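Protein Ta0487 (Thermoplasma acidophilum, PDB 3KBQ) is a CinA-family protein of unknown function whose crystallised part, a probable molybdopterin-binding domain, may bind a pterin-type cofactor. Local coordinates at residues E82-C87 with K120-C125; A25-N30 with L160-E165; D97-I102 with A109-Q114; F43-D48 with I52-R57; V58-S63 with C140-K145. All coordinates share one frame; numbering follows the deposited sequence.

Interaction 1. Residues E82-C87 with K120-C125; sequences EGFAKC and KIPPSC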
# COMPACT_ATOMS: atom_id res chain seq x y z
N GLU B 82 17.68 7.91 1.22
CA GLU B 82 18.76 6.98 0.96
C GLU B 82 18.25 5.75 0.18
O GLU B 82 18.93 5.25 -0.72
CB GLU B 82 19.43 6.55 2.27
CG GLU B 82 20.71 5.71 2.07
CD GLU B 82 21.42 5.34 3.39
OE1 GLU B 82 20.99 5.76 4.50
OE2 GLU B 82 22.39 4.58 3.31
N GLY B 83 17.10 5.22 0.59
CA GLY B 83 16.51 4.09 -0.16
C GLY B 83 16.25 4.46 -1.61
O GLY B 83 16.48 3.66 -2.51
N PHE B 84 15.71 5.66 -1.84
CA PHE B 84 15.49 6.17 -3.18
C PHE B 84 16.79 6.31 -3.98
O PHE B 84 16.85 5.84 -5.11
CB PHE B 84 14.77 7.51 -3.19
CG PHE B 84 14.61 8.07 -4.58
CD1 PHE B 84 13.69 7.50 -5.46
CD2 PHE B 84 15.40 9.13 -5.02
CE1 PHE B 84 13.53 8.00 -6.78
CE2 PHE B 84 15.26 9.64 -6.35
CZ PHE B 84 14.31 9.07 -7.21
N ALA B 85 17.82 6.94 -3.41
CA ALA B 85 19.16 7.04 -4.05
C ALA B 85 19.72 5.69 -4.49
O ALA B 85 20.23 5.54 -5.62
CB ALA B 85 20.16 7.68 -3.11
N LYS B 86 19.64 4.72 -3.58
CA LYS B 86 20.20 3.40 -3.81
C LYS B 86 19.47 2.78 -4.96
O LYS B 86 20.05 2.18 -5.86
CB LYS B 86 20.01 2.53 -2.57
CG LYS B 86 20.62 1.15 -2.67
CD LYS B 86 20.12 0.26 -1.51
CE LYS B 86 20.98 -0.99 -1.43
NZ LYS B 86 21.30 -1.22 -0.02
N CYS B 87 18.16 2.95 -4.98
CA CYS B 87 17.43 2.24 -5.99
C CYS B 87 17.59 2.86 -7.40
O CYS B 87 17.38 2.16 -8.37
CB CYS B 87 15.99 2.05 -5.59
SG CYS B 87 14.93 3.43 -6.08
N LYS B 120 21.49 15.47 2.81
CA LYS B 120 22.17 14.54 1.89
C LYS B 120 21.14 14.11 0.82
O LYS B 120 20.05 13.64 1.15
CB LYS B 120 22.77 13.35 2.66
CG LYS B 120 24.11 13.56 3.38
CD LYS B 120 25.33 13.29 2.41
CE LYS B 120 26.59 12.63 3.09
NZ LYS B 120 27.89 13.47 3.26
N ILE B 121 21.45 14.33 -0.45
CA ILE B 121 20.45 14.24 -1.53
C ILE B 121 21.18 13.62 -2.72
O ILE B 121 22.38 13.86 -2.86
CB ILE B 121 19.98 15.68 -1.86
CG1 ILE B 121 18.71 16.04 -1.10
CG2 ILE B 121 19.72 15.92 -3.31
CD1 ILE B 121 18.55 17.58 -1.00
N PRO B 122 20.50 12.79 -3.55
CA PRO B 122 21.17 12.40 -4.81
C PRO B 122 21.06 13.52 -5.88
O PRO B 122 20.18 14.37 -5.80
CB PRO B 122 20.40 11.14 -5.22
CG PRO B 122 19.03 11.38 -4.78
CD PRO B 122 19.12 12.24 -3.49
N PRO B 123 21.96 13.54 -6.88
CA PRO B 123 21.91 14.63 -7.88
C PRO B 123 20.64 14.69 -8.73
O PRO B 123 20.33 15.75 -9.26
CB PRO B 123 23.13 14.34 -8.78
CG PRO B 123 23.44 12.94 -8.58
CD PRO B 123 23.10 12.65 -7.12
N SER B 124 19.90 13.59 -8.84
CA SER B 124 18.63 13.60 -9.58
C SER B 124 17.50 14.38 -8.90
O SER B 124 16.41 14.51 -9.48
CB SER B 124 18.16 12.17 -9.80
OG SER B 124 18.65 11.67 -11.04
N CYS B 125 17.73 14.84 -7.66
CA CYS B 125 16.69 15.51 -6.89
C CYS B 125 17.04 16.95 -6.59
O CYS B 125 18.22 17.28 -6.52
CB CYS B 125 16.48 14.78 -5.57
SG CYS B 125 15.91 13.07 -5.80

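Interaction 2. Residues A25-N30 with L160-E165; sequences AAFIGN and LLKAME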
# COMPACT_ATOMS: atom_id res chain seq x y z
N ALA B 25 -2.04 8.61 2.40
CA ALA B 25 -2.27 7.97 1.10
C ALA B 25 -3.64 8.41 0.54
O ALA B 25 -3.78 8.60 -0.66
CB ALA B 25 -2.16 6.41 1.20
N ALA B 26 -4.62 8.59 1.41
CA ALA B 26 -5.94 9.13 1.00
C ALA B 26 -5.81 10.53 0.47
O ALA B 26 -6.33 10.82 -0.57
CB ALA B 26 -6.99 9.07 2.14
N PHE B 27 -5.14 11.40 1.21
CA PHE B 27 -4.99 12.78 0.77
C PHE B 27 -4.22 12.84 -0.58
O PHE B 27 -4.64 13.55 -1.50
CB PHE B 27 -4.26 13.62 1.82
CG PHE B 27 -4.03 15.06 1.40
CD1 PHE B 27 -4.88 16.06 1.81
CD2 PHE B 27 -2.94 15.41 0.60
CE1 PHE B 27 -4.67 17.40 1.42
CE2 PHE B 27 -2.74 16.75 0.22
CZ PHE B 27 -3.62 17.72 0.62
N ILE B 28 -3.16 12.06 -0.72
CA ILE B 28 -2.37 12.06 -1.98
C ILE B 28 -3.22 11.47 -3.12
O ILE B 28 -3.26 12.03 -4.23
CB ILE B 28 -1.02 11.30 -1.80
CG1 ILE B 28 -0.10 12.03 -0.78
CG2 ILE B 28 -0.30 11.07 -3.19
CD1 ILE B 28 1.10 11.13 -0.22
N GLY B 29 -3.90 10.36 -2.85
CA GLY B 29 -4.77 9.75 -3.85
C GLY B 29 -5.82 10.72 -4.36
O GLY B 29 -6.06 10.81 -5.57
N ASN B 30 -6.44 11.45 -3.43
CA ASN B 30 -7.47 12.41 -3.79
C ASN B 30 -6.88 13.60 -4.56
O ASN B 30 -7.46 14.04 -5.56
CB ASN B 30 -8.24 12.89 -2.54
CG ASN B 30 -9.36 13.87 -2.90
OD1 ASN B 30 -10.31 13.52 -3.59
ND2 ASN B 30 -9.22 15.09 -2.46
N LEU B 160 3.56 20.87 1.42
CA LEU B 160 4.54 20.73 0.33
C LEU B 160 3.90 20.23 -0.99
O LEU B 160 4.24 20.68 -2.10
CB LEU B 160 5.65 19.78 0.77
CG LEU B 160 6.77 20.31 1.69
CD1 LEU B 160 7.34 19.16 2.44
CD2 LEU B 160 7.88 20.89 0.91
N LEU B 161 2.95 19.31 -0.87
CA LEU B 161 2.27 18.80 -2.05
C LEU B 161 1.53 19.93 -2.76
O LEU B 161 1.63 20.08 -4.00
CB LEU B 161 1.34 17.61 -1.69
CG LEU B 161 0.76 16.86 -2.87
CD1 LEU B 161 1.87 16.42 -3.81
CD2 LEU B 161 -0.08 15.62 -2.38
N LYS B 162 0.84 20.76 -1.97
CA LYS B 162 0.19 21.96 -2.50
C LYS B 162 1.15 22.99 -3.14
O LYS B 162 0.84 23.52 -4.19
CB LYS B 162 -0.77 22.58 -1.47
CG LYS B 162 -2.11 21.81 -1.52
CD LYS B 162 -3.15 22.18 -0.47
CE LYS B 162 -2.99 21.32 0.78
NZ LYS B 162 -2.02 21.98 1.70
N ALA B 163 2.31 23.21 -2.54
CA ALA B 163 3.36 24.04 -3.13
C ALA B 163 3.96 23.50 -4.45
O ALA B 163 4.55 24.26 -5.23
CB ALA B 163 4.47 24.27 -2.11
N MET B 164 3.83 22.18 -4.67
CA MET B 164 4.33 21.49 -5.87
C MET B 164 3.28 21.37 -6.99
O MET B 164 3.54 20.73 -8.00
CB MET B 164 4.76 20.05 -5.51
CG MET B 164 6.09 19.94 -4.76
SD MET B 164 7.35 20.98 -5.58
CE MET B 164 7.43 20.12 -7.15
N GLU B 165 2.10 21.98 -6.80
CA GLU B 165 0.96 21.68 -7.68
C GLU B 165 1.23 22.08 -9.13
O GLU B 165 0.71 21.44 -10.06
CB GLU B 165 -0.30 22.35 -7.17
CG GLU B 165 -1.54 22.06 -7.97
CD GLU B 165 -2.77 22.68 -7.34
OE1 GLU B 165 -2.74 22.96 -6.12
OE2 GLU B 165 -3.78 22.88 -8.05

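Interaction 3. Residues D97-I102 with A109-Q114; sequences DALAMI and ADLTPQ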
# COMPACT_ATOMS: atom_id res chain seq x y z
N ASP B 97 22.49 24.32 -0.16
CA ASP B 97 21.28 25.15 0.08
C ASP B 97 20.44 24.46 1.15
O ASP B 97 20.05 25.08 2.14
CB ASP B 97 20.37 25.30 -1.17
CG ASP B 97 21.11 25.76 -2.43
OD1 ASP B 97 22.27 26.25 -2.36
OD2 ASP B 97 20.48 25.64 -3.53
N ALA B 98 20.19 23.16 0.92
CA ALA B 98 19.42 22.33 1.87
C ALA B 98 20.04 22.47 3.27
O ALA B 98 19.34 22.79 4.24
CB ALA B 98 19.42 20.87 1.42
N LEU B 99 21.37 22.26 3.34
CA LEU B 99 22.08 22.34 4.62
C LEU B 99 21.86 23.71 5.31
O LEU B 99 21.49 23.77 6.49
CB LEU B 99 23.58 22.02 4.45
CG LEU B 99 24.41 22.05 5.76
CD1 LEU B 99 23.81 21.15 6.87
CD2 LEU B 99 25.87 21.70 5.50
N ALA B 100 22.10 24.79 4.55
CA ALA B 100 21.76 26.15 4.99
C ALA B 100 20.29 26.29 5.49
O ALA B 100 20.07 26.84 6.56
CB ALA B 100 22.06 27.17 3.87
N MET B 101 19.32 25.80 4.73
CA MET B 101 17.90 25.79 5.18
C MET B 101 17.85 25.22 6.62
O MET B 101 17.34 25.86 7.55
CB MET B 101 17.00 24.95 4.26
CG MET B 101 17.17 25.14 2.70
SD MET B 101 15.83 24.52 1.56
CE MET B 101 15.54 22.82 2.03
N ILE B 102 18.41 24.02 6.78
CA ILE B 102 18.33 23.29 8.04
C ILE B 102 18.95 23.99 9.27
O ILE B 102 18.31 24.05 10.34
CB ILE B 102 18.85 21.84 7.87
CG1 ILE B 102 17.88 21.08 6.94
CG2 ILE B 102 18.93 21.14 9.26
CD1 ILE B 102 18.47 19.95 6.16
N ALA B 109 24.73 26.09 14.51
CA ALA B 109 25.79 25.74 13.54
C ALA B 109 26.15 24.24 13.55
O ALA B 109 26.60 23.69 12.54
CB ALA B 109 27.03 26.59 13.77
N ASP B 110 25.90 23.58 14.69
CA ASP B 110 26.31 22.21 14.98
C ASP B 110 25.08 21.30 15.12
O ASP B 110 24.47 21.23 16.20
CB ASP B 110 27.11 22.20 16.29
CG ASP B 110 28.18 21.10 16.34
OD1 ASP B 110 28.14 20.15 15.51
OD2 ASP B 110 29.07 21.21 17.22
N LEU B 111 24.72 20.62 14.02
CA LEU B 111 23.63 19.66 13.97
C LEU B 111 24.08 18.29 14.48
O LEU B 111 25.25 17.92 14.33
CB LEU B 111 23.21 19.51 12.50
CG LEU B 111 22.18 20.42 11.79
CD1 LEU B 111 22.00 21.77 12.44
CD2 LEU B 111 22.56 20.59 10.32
N THR B 112 23.17 17.50 15.05
CA THR B 112 23.45 16.08 15.23
C THR B 112 23.61 15.39 13.83
O THR B 112 23.08 15.89 12.82
CB THR B 112 22.32 15.36 16.04
OG1 THR B 112 21.09 15.48 15.33
CG2 THR B 112 22.13 15.95 17.47
N PRO B 113 24.31 14.23 13.78
CA PRO B 113 24.39 13.42 12.55
C PRO B 113 23.03 13.15 11.86
O PRO B 113 22.92 13.26 10.61
CB PRO B 113 24.98 12.10 13.07
CG PRO B 113 25.89 12.53 14.16
CD PRO B 113 25.16 13.66 14.86
N GLN B 114 22.03 12.75 12.64
CA GLN B 114 20.70 12.45 12.09
C GLN B 114 20.04 13.69 11.51
O GLN B 114 19.20 13.58 10.63
CB GLN B 114 19.75 11.94 13.18
CG GLN B 114 20.17 10.78 13.95
CD GLN B 114 20.89 11.20 15.20
OE1 GLN B 114 21.86 11.96 15.16
NE2 GLN B 114 20.44 10.65 16.34

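Interaction 4. Residues F43-D48 with I52-R57; sequences FVVMDD and IGWAFR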
# COMPACT_ATOMS: atom_id res chain seq x y z
N PHE B 43 1.67 1.53 -2.29
CA PHE B 43 2.63 0.63 -1.65
C PHE B 43 2.82 1.13 -0.23
O PHE B 43 2.90 2.34 0.02
CB PHE B 43 4.00 0.73 -2.35
CG PHE B 43 3.95 0.42 -3.80
CD1 PHE B 43 4.21 -0.85 -4.24
CD2 PHE B 43 3.65 1.45 -4.73
CE1 PHE B 43 4.17 -1.14 -5.64
CE2 PHE B 43 3.61 1.20 -6.07
CZ PHE B 43 3.87 -0.12 -6.55
N VAL B 44 2.86 0.20 0.71
CA VAL B 44 3.24 0.55 2.08
C VAL B 44 4.41 -0.33 2.42
O VAL B 44 4.36 -1.57 2.32
CB VAL B 44 2.09 0.35 3.09
CG1 VAL B 44 2.51 0.93 4.45
CG2 VAL B 44 0.79 1.04 2.57
N VAL B 45 5.48 0.31 2.86
CA VAL B 45 6.68 -0.41 3.18
C VAL B 45 7.28 0.03 4.52
O VAL B 45 7.01 1.12 5.00
CB VAL B 45 7.74 -0.29 2.07
CG1 VAL B 45 7.24 -0.99 0.75
CG2 VAL B 45 8.20 1.20 1.88
N MET B 46 8.12 -0.84 5.06
CA MET B 46 8.84 -0.59 6.32
C MET B 46 9.95 0.41 6.12
O MET B 46 10.42 0.65 4.97
CB MET B 46 9.50 -1.92 6.80
CG MET B 46 8.46 -2.99 7.30
SD MET B 46 9.19 -4.59 7.91
CE MET B 46 10.08 -5.01 6.52
N ASP B 47 10.42 0.95 7.25
CA ASP B 47 11.61 1.76 7.29
C ASP B 47 12.82 0.90 7.02
O ASP B 47 13.54 0.53 7.93
CB ASP B 47 11.72 2.47 8.65
CG ASP B 47 10.51 3.38 8.87
OD1 ASP B 47 10.44 4.39 8.12
OD2 ASP B 47 9.61 3.04 9.69
N ASP B 48 13.08 0.63 5.75
CA ASP B 48 14.07 -0.38 5.40
C ASP B 48 14.55 -0.08 3.99
O ASP B 48 13.70 0.03 3.07
CB ASP B 48 13.34 -1.73 5.38
CG ASP B 48 14.22 -2.86 4.92
OD1 ASP B 48 14.51 -3.71 5.79
OD2 ASP B 48 14.66 -2.89 3.73
N ILE B 52 12.16 0.01 0.61
CA ILE B 52 11.88 1.34 0.04
C ILE B 52 12.31 1.37 -1.42
O ILE B 52 11.56 1.87 -2.31
CB ILE B 52 12.58 2.48 0.88
CG1 ILE B 52 11.88 2.70 2.23
CG2 ILE B 52 12.65 3.83 0.07
CD1 ILE B 52 12.81 3.24 3.33
N GLY B 53 13.50 0.80 -1.69
CA GLY B 53 14.02 0.74 -3.05
C GLY B 53 13.08 -0.05 -3.97
O GLY B 53 12.85 0.35 -5.14
N TRP B 54 12.60 -1.19 -3.45
CA TRP B 54 11.62 -2.04 -4.15
C TRP B 54 10.38 -1.22 -4.58
O TRP B 54 9.99 -1.27 -5.73
CB TRP B 54 11.26 -3.33 -3.36
CG TRP B 54 10.09 -4.04 -3.95
CD1 TRP B 54 10.09 -4.91 -5.06
CD2 TRP B 54 8.73 -3.88 -3.56
NE1 TRP B 54 8.78 -5.27 -5.34
CE2 TRP B 54 7.94 -4.66 -4.44
CE3 TRP B 54 8.09 -3.13 -2.55
CZ2 TRP B 54 6.53 -4.74 -4.33
CZ3 TRP B 54 6.69 -3.22 -2.42
CH2 TRP B 54 5.93 -4.03 -3.32
N ALA B 55 9.80 -0.48 -3.64
CA ALA B 55 8.54 0.23 -3.87
C ALA B 55 8.75 1.30 -4.95
O ALA B 55 7.97 1.38 -5.90
CB ALA B 55 8.03 0.84 -2.56
N PHE B 56 9.83 2.06 -4.86
CA PHE B 56 10.08 3.10 -5.87
C PHE B 56 10.27 2.48 -7.24
O PHE B 56 9.75 2.99 -8.21
CB PHE B 56 11.32 4.00 -5.52
CG PHE B 56 11.01 5.12 -4.55
CD1 PHE B 56 10.23 6.22 -4.94
CD2 PHE B 56 11.51 5.09 -3.24
CE1 PHE B 56 9.92 7.22 -4.05
CE2 PHE B 56 11.22 6.12 -2.34
CZ PHE B 56 10.44 7.19 -2.73
N ARG B 57 11.04 1.40 -7.34
CA ARG B 57 11.26 0.77 -8.64
C ARG B 57 9.97 0.23 -9.30
O ARG B 57 9.70 0.49 -10.48
CB ARG B 57 12.28 -0.38 -8.51
CG ARG B 57 13.71 0.08 -8.14
CD ARG B 57 14.12 1.27 -9.00
NE ARG B 57 14.12 0.95 -10.43
CZ ARG B 57 15.23 0.71 -11.12
NH1 ARG B 57 16.39 0.73 -10.48
NH2 ARG B 57 15.18 0.45 -12.44

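Interaction 5. Residues V58-S63 with C140-K145; sequences VALEVS and CAVGGK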
# COMPACT_ATOMS: atom_id res chain seq x y z
N VAL B 58 9.21 -0.54 -8.55
CA VAL B 58 7.90 -0.94 -9.05
C VAL B 58 6.98 0.26 -9.40
O VAL B 58 6.39 0.26 -10.49
CB VAL B 58 7.21 -1.93 -8.12
CG1 VAL B 58 5.95 -2.43 -8.76
CG2 VAL B 58 8.16 -3.14 -7.96
N ALA B 59 6.89 1.25 -8.50
CA ALA B 59 6.07 2.40 -8.78
C ALA B 59 6.47 3.03 -10.12
O ALA B 59 5.60 3.39 -10.95
CB ALA B 59 6.11 3.44 -7.58
N LEU B 60 7.78 3.10 -10.35
CA LEU B 60 8.29 3.78 -11.55
C LEU B 60 8.03 2.94 -12.80
O LEU B 60 7.81 3.49 -13.91
CB LEU B 60 9.78 4.08 -11.40
CG LEU B 60 10.19 5.28 -10.55
CD1 LEU B 60 11.74 5.24 -10.21
CD2 LEU B 60 9.85 6.64 -11.26
N GLU B 61 7.99 1.62 -12.63
CA GLU B 61 7.69 0.72 -13.74
C GLU B 61 6.24 0.95 -14.23
O GLU B 61 5.96 0.82 -15.39
CB GLU B 61 7.85 -0.70 -13.24
CG GLU B 61 7.42 -1.77 -14.16
CD GLU B 61 7.66 -3.18 -13.53
OE1 GLU B 61 8.37 -3.31 -12.49
OE2 GLU B 61 7.13 -4.16 -14.10
N VAL B 62 5.31 1.29 -13.36
CA VAL B 62 3.89 1.36 -13.77
C VAL B 62 3.30 2.79 -13.86
O VAL B 62 2.13 2.98 -14.25
CB VAL B 62 3.02 0.49 -12.81
CG1 VAL B 62 3.54 -0.95 -12.80
CG2 VAL B 62 2.99 1.09 -11.31
N SER B 63 4.09 3.80 -13.49
CA SER B 63 3.57 5.15 -13.48
C SER B 63 4.65 6.18 -13.85
O SER B 63 5.84 5.92 -13.67
CB SER B 63 2.91 5.49 -12.12
OG SER B 63 3.88 5.43 -11.12
N CYS B 140 12.32 14.89 -7.92
CA CYS B 140 13.37 14.22 -8.62
C CYS B 140 12.87 13.93 -10.01
O CYS B 140 11.64 13.80 -10.25
CB CYS B 140 13.69 12.91 -7.89
SG CYS B 140 13.84 13.20 -6.07
N ALA B 141 13.80 13.87 -10.95
CA ALA B 141 13.43 13.39 -12.30
C ALA B 141 14.22 12.09 -12.57
O ALA B 141 15.42 12.02 -12.29
CB ALA B 141 13.73 14.44 -13.35
N VAL B 142 13.52 11.07 -13.03
CA VAL B 142 14.14 9.82 -13.42
C VAL B 142 13.72 9.63 -14.88
O VAL B 142 12.55 9.31 -15.15
CB VAL B 142 13.64 8.63 -12.54
CG1 VAL B 142 14.40 7.32 -12.89
CG2 VAL B 142 13.80 8.93 -11.07
N GLY B 143 14.67 9.80 -15.79
CA GLY B 143 14.40 10.11 -17.22
C GLY B 143 13.27 11.15 -17.29
O GLY B 143 13.35 12.22 -16.67
N GLY B 144 12.18 10.81 -17.95
CA GLY B 144 11.03 11.70 -18.07
C GLY B 144 10.00 11.51 -16.98
O GLY B 144 8.91 12.10 -17.03
N LYS B 145 10.32 10.70 -15.97
CA LYS B 145 9.35 10.46 -14.89
C LYS B 145 9.62 11.41 -13.75
O LYS B 145 10.72 11.91 -13.61
CB LYS B 145 9.41 9.00 -14.41
CG LYS B 145 8.91 8.04 -15.49
CD LYS B 145 9.16 6.54 -15.08
CE LYS B 145 8.76 5.61 -16.26
NZ LYS B 145 7.33 5.11 -16.19

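Interaction 1. Residues E82-C87 with K120-C125
Phe84 reaches out from helix 80-87 to the sulfur of Cys125, with Pro122 beside it. Starting at its CB, the side chain leaves the helix toward 120-125, and because CG lies anti to the backbone N (chi1 177°) the ring is carried out from the helix surface. The CD2-CE2 edge does the touching. Pro122 CG lies at the ring's edge, near its plane, 4.3 Å from Phe84 CD2. One atom further on, CE2 comes within 3.5 Å of Cys125 SG. That sulfur lies 4.7 Å from the centroid of the Phe84 ring and 66° off its normal, an oblique sulfur-aromatic contact. The next residue, Ala85, adds an apolar touch, its CB 4.1 Å from Pro122 CB, so the proline is met by two successive residues of the helix. Pro122 also opens a type I turn closed by the bond from Cys125 N to Pro122 O, 3.1 Å, and this turn brings Cys125 round to the ring. The sulfur is not a thiol: it forms the disulfide with Cys140, so the ring packs on a crosslink between two strands. Phe84 further rests on Val147 and Ile149 of strand 145-150 and meets Phe56 of helix 49-62 edge-to-face, which places it where helix 80-87 and helix 49-62 meet the antiparallel part of the main sheet.

Interaction 2. Residues A25-N30 with L160-E165
Leu161 and Phe27 slide past each other in opposite directions where helix 154-163 lies beside helix 23-34, and the leucine makes the buried half of the contact with a single methyl. Its CD2 sits near the plane of the Phe27 ring, at the edge, 3.9 Å from Phe27 CE2. The same methyl is 3.9 Å from Ile28 CG1, and the Leu161 and Ile28 side chains cross at about a right angle. Leu161 CG lies anti to the backbone N (chi1 -170°), which carries the branch over to helix 23-34 to reach both residues. The interface is wholly apolar here, and the backbones stay well apart, with the CA atoms of Ile28 and Leu161 8.2 Å from each other. Both helices pack against the mixed sheet of this alpha/beta domain: Ile28 touches Val8 of strand 5-11, while Leu161 touches Leu150 of strand 145-150. Met157, one turn earlier on helix 154-163, packs against Phe27 and Ile28 as well. The outer side faces solvent and rests on one approach. Lys162 is exposed, and its chain, bent at chi3 and chi4, crosses the phenylalanine at about a right angle and lays CE 3.7 Å from Phe27 CZ, again at the ring edge. Its aliphatic CE meets the ring, while NZ makes a weak hydrogen bond to Glu158 O in its own helix.

Interaction 3. Residues D97-I102 with A109-Q114
Leu111 points its side chain at helix 96-106 and meets Leu99 and Ile102 there. After Ala109 and Asp110 on the exposed loop, Leu111 turns inward, and on this side it alone carries the contact. Its CG lies beside the backbone N and anti to the carbonyl carbon (chi1 -86°), directing the branch toward the helix. CD2 does nearly all the touching: it is 3.7 Å from Leu99 CD1 and 3.8 Å from Ile102 CG2, so one methyl is shared between two residues three positions apart on the same helical face. The approaches differ. Leu99 and Leu111 run past each other in opposite directions, whereas Ile102 and Leu111 cross at about a right angle. Leu111 CG stands slightly further back, 4.2 Å from Ile102 CG2. On the helix side, Leu99 brings its end to the contact by placing CG anti to the backbone N (chi1 -179°). Next comes Thr112, the N-cap of helix 113-116, whose OG1 makes a weak hydrogen bond to Arg115 N. Pro113 and Gln114 then start that helix and carry the chain away from 97-102. Leu99 packs also on Ala119, and Ile102 on Met118, so the leucine joins apolar surroundings formed by the chain just beyond the short helix. The contact pins the loop after helix 96-106 back onto that helix, its centre about 18 Å from the centre of the chain. With three aliphatic side chains meeting through methyl groups, it is probably held by dispersion and by partial exclusion of water, without the directionality that hydrogen bonds or charges would impose.

Interaction 4. Residues F43-D48 with I52-R57
A beta-alpha unit of the mixed sheet is folded here: strand 38-45, the outermost of this chain, passes through a short turn into helix 49-62, and the segments 43-45 and 52-57 run antiparallel at 169°, their axes 8.7 Å apart at closest. Phe43 and Trp54 make an offset edge-to-face pair, the edge of the phenyl ring directed at the indole's face with the planes at 83°. The closest atoms are Phe43 CD1 and Trp54 CH2, 3.7 Å apart. At the indole's edge, in its plane, Val45 CG1 comes to 3.9 Å from Trp54 CZ3, and the same methyl reaches Ala55 CB. The other methyl, CG2, lies 4.0 Å from Ile52 CG1, so the valine spreads its methyls over Ile52, Trp54 and Ala55 within one turn. Replacing Trp54 with an alanine would probably leave the edge of Phe43 and the CG1 methyl of Val45 without this indole and open a gap beside them. The first turn of the helix is set by the bond from Ile52 N to Asp48 O, 2.9 Å and nearly straight at 162°. Asp48 is the N-cap, with OD2 accepting from Glu51 N. At the strand's outer edge, Val44 pairs antiparallel with a strand of the second subunit, so the sheet runs on across the dimer interface. There Arg41 of that subunit makes a cation-pi contact with Trp54.

Interaction 5. Residues V58-S63 with C140-K145
Lys145 supplies the hydrogen bonds of this contact, reaching from the start of strand 145-150 to the C-terminal end of helix 49-62. Its NZ donates to two backbone oxygens: Leu60 O at 2.8 Å, approached almost in line with the carbonyl bond (171°), and Ser63 O at 3.0 Å, approached from above the carbonyl plane. The chain is extended until chi4 (-93°), where a bend sets the ammonium between the two acceptors. Its charge is met by Asp64 through a salt bridge, and the carbonyls at and just past the helix's C-terminal end probably favour a cation there too. A methionine in place of Lys145 would probably leave Leu60 O and Ser63 O without this donor and Asp64 without its ionic mate. In the fold, the lysine ends a type II' turn that begins at Val142 and forms the hairpin between strands 137-142 and 145-150, so a hairpin of the sheet is fastened to a helix packed on it. The apolar contacts centre on Leu60. Its CD2 meets the aliphatic chain of the lysine, 3.9 Å from Lys145 CD, while CD1 stands 4.3 Å from Val142 CG1. Within the helix end itself, Ser63 OG donates to Ala59 O at 2.7 Å. Val62 N reaches the same oxygen from the opposite face of its carbonyl plane.

From the N terminus, helix 23-34 waits until 160-165 to close interaction 2, the widest loop, and the other four contacts nest within it. Interaction 4 comes next, a short closure of strand 38-45 and helix 49-62. That helix then opens interaction 5, whose loop encloses interaction 1, which in turn encloses interaction 3; no loops cross. Interactions 4 and 5 share the helix and touch through Phe43 and Ala59. Cys87 with Arg57 and Phe84 with Phe56 tie interaction 1 to 4, the Cys125-Cys140 disulfide ties it to 5, and Ile121 on Ala98 to 3. Interaction 2 touches none; its centre lies about 21 Å from that of interaction 1, on the opposite side of the chain's centre.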